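Local coordinates for nonstructural protein 2 (Human rotavirus C, PDB 2GU0), which probably takes part in viral genome replication and packaging, binding single-stranded RNA and hydrolysing nucleoside triphosphates as a homooctamer, at residues Thr148-Asp156 against Phe164-Ser172. Numbering follows the deposited sequence.
Sequences TTPLTESND and FTITKLDYS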
loop_
_atom_site.group_PDB
_atom_site.type_symbol
_atom_site.label_atom_id
_atom_site.label_comp_id
_atom_site.label_asym_id
_atom_site.label_seq_id
_atom_site.Cartn_x
_atom_site.Cartn_y
_atom_site.Cartn_z
ATOM N N THR A 148 28.509 24.100 -25.389
ATOM C CA THR A 148 29.223 24.571 -24.222
ATOM C C THR A 148 28.604 23.906 -22.996
ATOM O O THR A 148 27.694 23.102 -23.132
ATOM C CB THR A 148 29.141 26.099 -24.111
ATOM O OG1 THR A 148 27.778 26.501 -23.966
ATOM C CG2 THR A 148 29.711 26.738 -25.357
ATOM N N THR A 149 29.083 24.232 -21.805
ATOM C CA THR A 149 28.560 23.594 -20.607
ATOM C C THR A 149 27.101 23.855 -20.273
ATOM O O THR A 149 26.403 22.955 -19.825
ATOM C CB THR A 149 29.409 23.953 -19.378
ATOM O OG1 THR A 149 30.718 23.390 -19.526
ATOM C CG2 THR A 149 28.768 23.401 -18.102
ATOM N N PRO A 150 26.622 25.093 -20.460
ATOM C CA PRO A 150 25.221 25.411 -20.153
ATOM C C PRO A 150 24.240 24.614 -20.995
ATOM O O PRO A 150 23.074 24.451 -20.620
ATOM C CB PRO A 150 25.134 26.902 -20.449
ATOM C CG PRO A 150 26.492 27.385 -20.116
ATOM C CD PRO A 150 27.378 26.326 -20.743
ATOM N N LEU A 151 24.732 24.098 -22.118
ATOM C CA LEU A 151 23.900 23.350 -23.049
ATOM C C LEU A 151 24.129 21.843 -23.116
ATOM O O LEU A 151 23.456 21.164 -23.903
ATOM C CB LEU A 151 24.080 23.936 -24.450
ATOM C CG LEU A 151 24.067 25.466 -24.460
ATOM C CD1 LEU A 151 24.519 25.965 -25.798
ATOM C CD2 LEU A 151 22.671 25.985 -24.130
ATOM N N THR A 152 25.052 21.306 -22.316
ATOM C CA THR A 152 25.316 19.865 -22.385
ATOM C C THR A 152 24.048 19.070 -22.174
ATOM O O THR A 152 23.098 19.548 -21.571
ATOM C CB THR A 152 26.323 19.373 -21.330
ATOM O OG1 THR A 152 27.486 20.190 -21.360
ATOM C CG2 THR A 152 26.750 17.936 -21.634
ATOM N N GLU A 153 24.050 17.841 -22.664
ATOM C CA GLU A 153 22.902 16.977 -22.509
ATOM C C GLU A 153 22.680 16.518 -21.070
ATOM O O GLU A 153 21.573 16.142 -20.724
ATOM C CB GLU A 153 23.043 15.739 -23.405
ATOM C CG GLU A 153 24.234 14.855 -23.080
ATOM C CD GLU A 153 24.245 13.554 -23.876
ATOM O OE1 GLU A 153 23.417 12.660 -23.590
ATOM O OE2 GLU A 153 25.091 13.429 -24.790
ATOM N N SER A 154 23.700 16.566 -20.221
ATOM C CA SER A 154 23.524 16.071 -18.860
ATOM C C SER A 154 23.925 16.943 -17.658
ATOM O O SER A 154 24.921 17.663 -17.689
ATOM C CB SER A 154 24.212 14.699 -18.755
ATOM O OG SER A 154 24.409 14.287 -17.416
ATOM N N ASN A 155 23.119 16.812 -16.601
ATOM C CA ASN A 155 23.234 17.477 -15.294
ATOM C C ASN A 155 24.294 16.877 -14.405
ATOM O O ASN A 155 25.025 17.584 -13.716
ATOM C CB ASN A 155 21.943 17.308 -14.490
ATOM C CG ASN A 155 20.932 18.340 -14.804
ATOM O OD1 ASN A 155 19.810 18.274 -14.337
ATOM N ND2 ASN A 155 21.323 19.326 -15.600
ATOM N N ASP A 156 24.307 15.555 -14.380
ATOM C CA ASP A 156 25.196 14.802 -13.531
ATOM C C ASP A 156 26.637 15.304 -13.544
ATOM O O ASP A 156 27.499 14.752 -14.235
ATOM C CB ASP A 156 25.104 13.333 -13.930
ATOM C CG ASP A 156 25.293 12.417 -12.769
ATOM O OD1 ASP A 156 25.169 12.892 -11.635
ATOM O OD2 ASP A 156 25.555 11.225 -12.979
ATOM N N PHE A 164 36.578 23.697 -17.352
ATOM C CA PHE A 164 35.851 22.530 -17.829
ATOM C C PHE A 164 34.807 21.995 -16.870
ATOM O O PHE A 164 34.746 22.395 -15.706
ATOM C CB PHE A 164 36.817 21.392 -18.140
ATOM C CG PHE A 164 38.026 21.809 -18.909
ATOM C CD1 PHE A 164 39.133 22.333 -18.250
ATOM C CD2 PHE A 164 38.077 21.636 -20.287
ATOM C CE1 PHE A 164 40.278 22.678 -18.947
ATOM C CE2 PHE A 164 39.203 21.971 -20.994
ATOM C CZ PHE A 164 40.320 22.498 -20.321
ATOM N N THR A 165 34.003 21.064 -17.374
ATOM C CA THR A 165 32.976 20.411 -16.586
ATOM C C THR A 165 32.819 18.989 -17.094
ATOM O O THR A 165 32.706 18.769 -18.294
ATOM C CB THR A 165 31.627 21.132 -16.715
ATOM O OG1 THR A 165 31.723 22.435 -16.131
ATOM C CG2 THR A 165 30.543 20.357 -15.995
ATOM N N ILE A 166 32.829 18.014 -16.194
ATOM C CA ILE A 166 32.645 16.629 -16.612
ATOM C C ILE A 166 31.265 16.161 -16.157
ATOM O O ILE A 166 30.928 16.264 -14.988
ATOM C CB ILE A 166 33.716 15.696 -16.004
ATOM C CG1 ILE A 166 35.108 16.138 -16.428
ATOM C CG2 ILE A 166 33.505 14.277 -16.494
ATOM C CD1 ILE A 166 36.194 15.219 -15.922
ATOM N N THR A 167 30.460 15.662 -17.082
ATOM C CA THR A 167 29.120 15.190 -16.749
ATOM C C THR A 167 28.958 13.728 -17.114
ATOM O O THR A 167 29.494 13.276 -18.119
ATOM C CB THR A 167 28.064 15.990 -17.494
ATOM O OG1 THR A 167 28.451 16.107 -18.865
ATOM C CG2 THR A 167 27.912 17.380 -16.876
ATOM N N LYS A 168 28.219 12.981 -16.304
ATOM C CA LYS A 168 28.031 11.562 -16.576
ATOM C C LYS A 168 26.906 11.240 -17.562
ATOM O O LYS A 168 25.770 11.660 -17.382
ATOM C CB LYS A 168 27.804 10.804 -15.265
ATOM C CG LYS A 168 27.224 9.421 -15.456
ATOM C CD LYS A 168 27.154 8.668 -14.149
ATOM C CE LYS A 168 28.485 8.041 -13.809
ATOM N NZ LYS A 168 28.882 7.059 -14.863
ATOM N N LEU A 169 27.248 10.492 -18.605
ATOM C CA LEU A 169 26.294 10.074 -19.625
ATOM C C LEU A 169 25.915 8.639 -19.298
ATOM O O LEU A 169 26.666 7.688 -19.568
ATOM C CB LEU A 169 26.921 10.171 -21.021
ATOM C CG LEU A 169 27.166 11.626 -21.430
ATOM C CD1 LEU A 169 27.877 11.731 -22.765
ATOM C CD2 LEU A 169 25.832 12.324 -21.487
ATOM N N ASP A 170 24.746 8.502 -18.686
ATOM C CA ASP A 170 24.242 7.213 -18.268
ATOM C C ASP A 170 22.971 6.931 -19.031
ATOM O O ASP A 170 21.923 7.496 -18.737
ATOM C CB ASP A 170 23.944 7.233 -16.773
ATOM C CG ASP A 170 23.740 5.851 -16.206
ATOM O OD1 ASP A 170 23.297 5.758 -15.039
ATOM O OD2 ASP A 170 24.032 4.861 -16.919
ATOM N N TYR A 171 23.069 6.047 -20.010
ATOM C CA TYR A 171 21.936 5.697 -20.834
ATOM C C TYR A 171 21.260 4.461 -20.290
ATOM O O TYR A 171 20.106 4.186 -20.600
ATOM C CB TYR A 171 22.422 5.469 -22.261
ATOM C CG TYR A 171 23.082 6.699 -22.840
ATOM C CD1 TYR A 171 24.343 6.641 -23.419
ATOM C CD2 TYR A 171 22.442 7.932 -22.784
ATOM C CE1 TYR A 171 24.949 7.796 -23.932
ATOM C CE2 TYR A 171 23.029 9.085 -23.290
ATOM C CZ TYR A 171 24.277 9.015 -23.862
ATOM O OH TYR A 171 24.833 10.163 -24.372
ATOM N N SER A 172 21.981 3.730 -19.452
ATOM C CA SER A 172 21.474 2.499 -18.867
ATOM C C SER A 172 20.032 2.566 -18.360
ATOM O O SER A 172 19.334 1.554 -18.374
ATOM C CB SER A 172 22.386 2.054 -17.725
ATOM O OG SER A 172 22.085 2.762 -16.536
#
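Thr149 meets Thr165 at about a right angle, its OG1 and CG2 both lying against the CB and OG1 of the strand threonine. The two hydroxyls are not bonded to each other; both instead reach OD1 of Asn189, which ties the loop to the strand. Further on, the side chains of Thr152 and Thr167 pass in opposite directions, Thr152 CG2 coming 3.7 Å from Thr167 OG1. Glu153 illustrates how a buried carboxylate is shared among several partners. Its chain crosses Tyr171 and takes a hydrogen bond from the phenol, Tyr171 OH to Glu153 OE1 at 3.0 Å, on the syn side and 28° out of the carboxylate plane. Asn113 also binds OE1, while OE2 forms a salt bridge with Lys185, a predicted ATP-binding residue. A chi1 of 165° swings the Ser154 hydroxyl away from its own amide N and toward the strand, where OG donates to Lys168 O over 3.0 Å from above the carbonyl plane. Asp156 then joins the strand through its backbone: Lys168 N donates to Asp156 O at 2.8 Å, and Thr167 CA adds a CA-H...O contact to the same oxygen. The Asp156 side chain lies beside that of Lys168, pointing the same way, but OD2 stays 5.7 Å from Lys168 NZ, too far for a salt bridge. The loop thus packs along strand 164-170 of the antiparallel sheet in the HIT-like C-terminal domain, and Glu153 and Tyr171 lie beside the predicted nucleotide-binding residues Lys185 and Arg224, respectively.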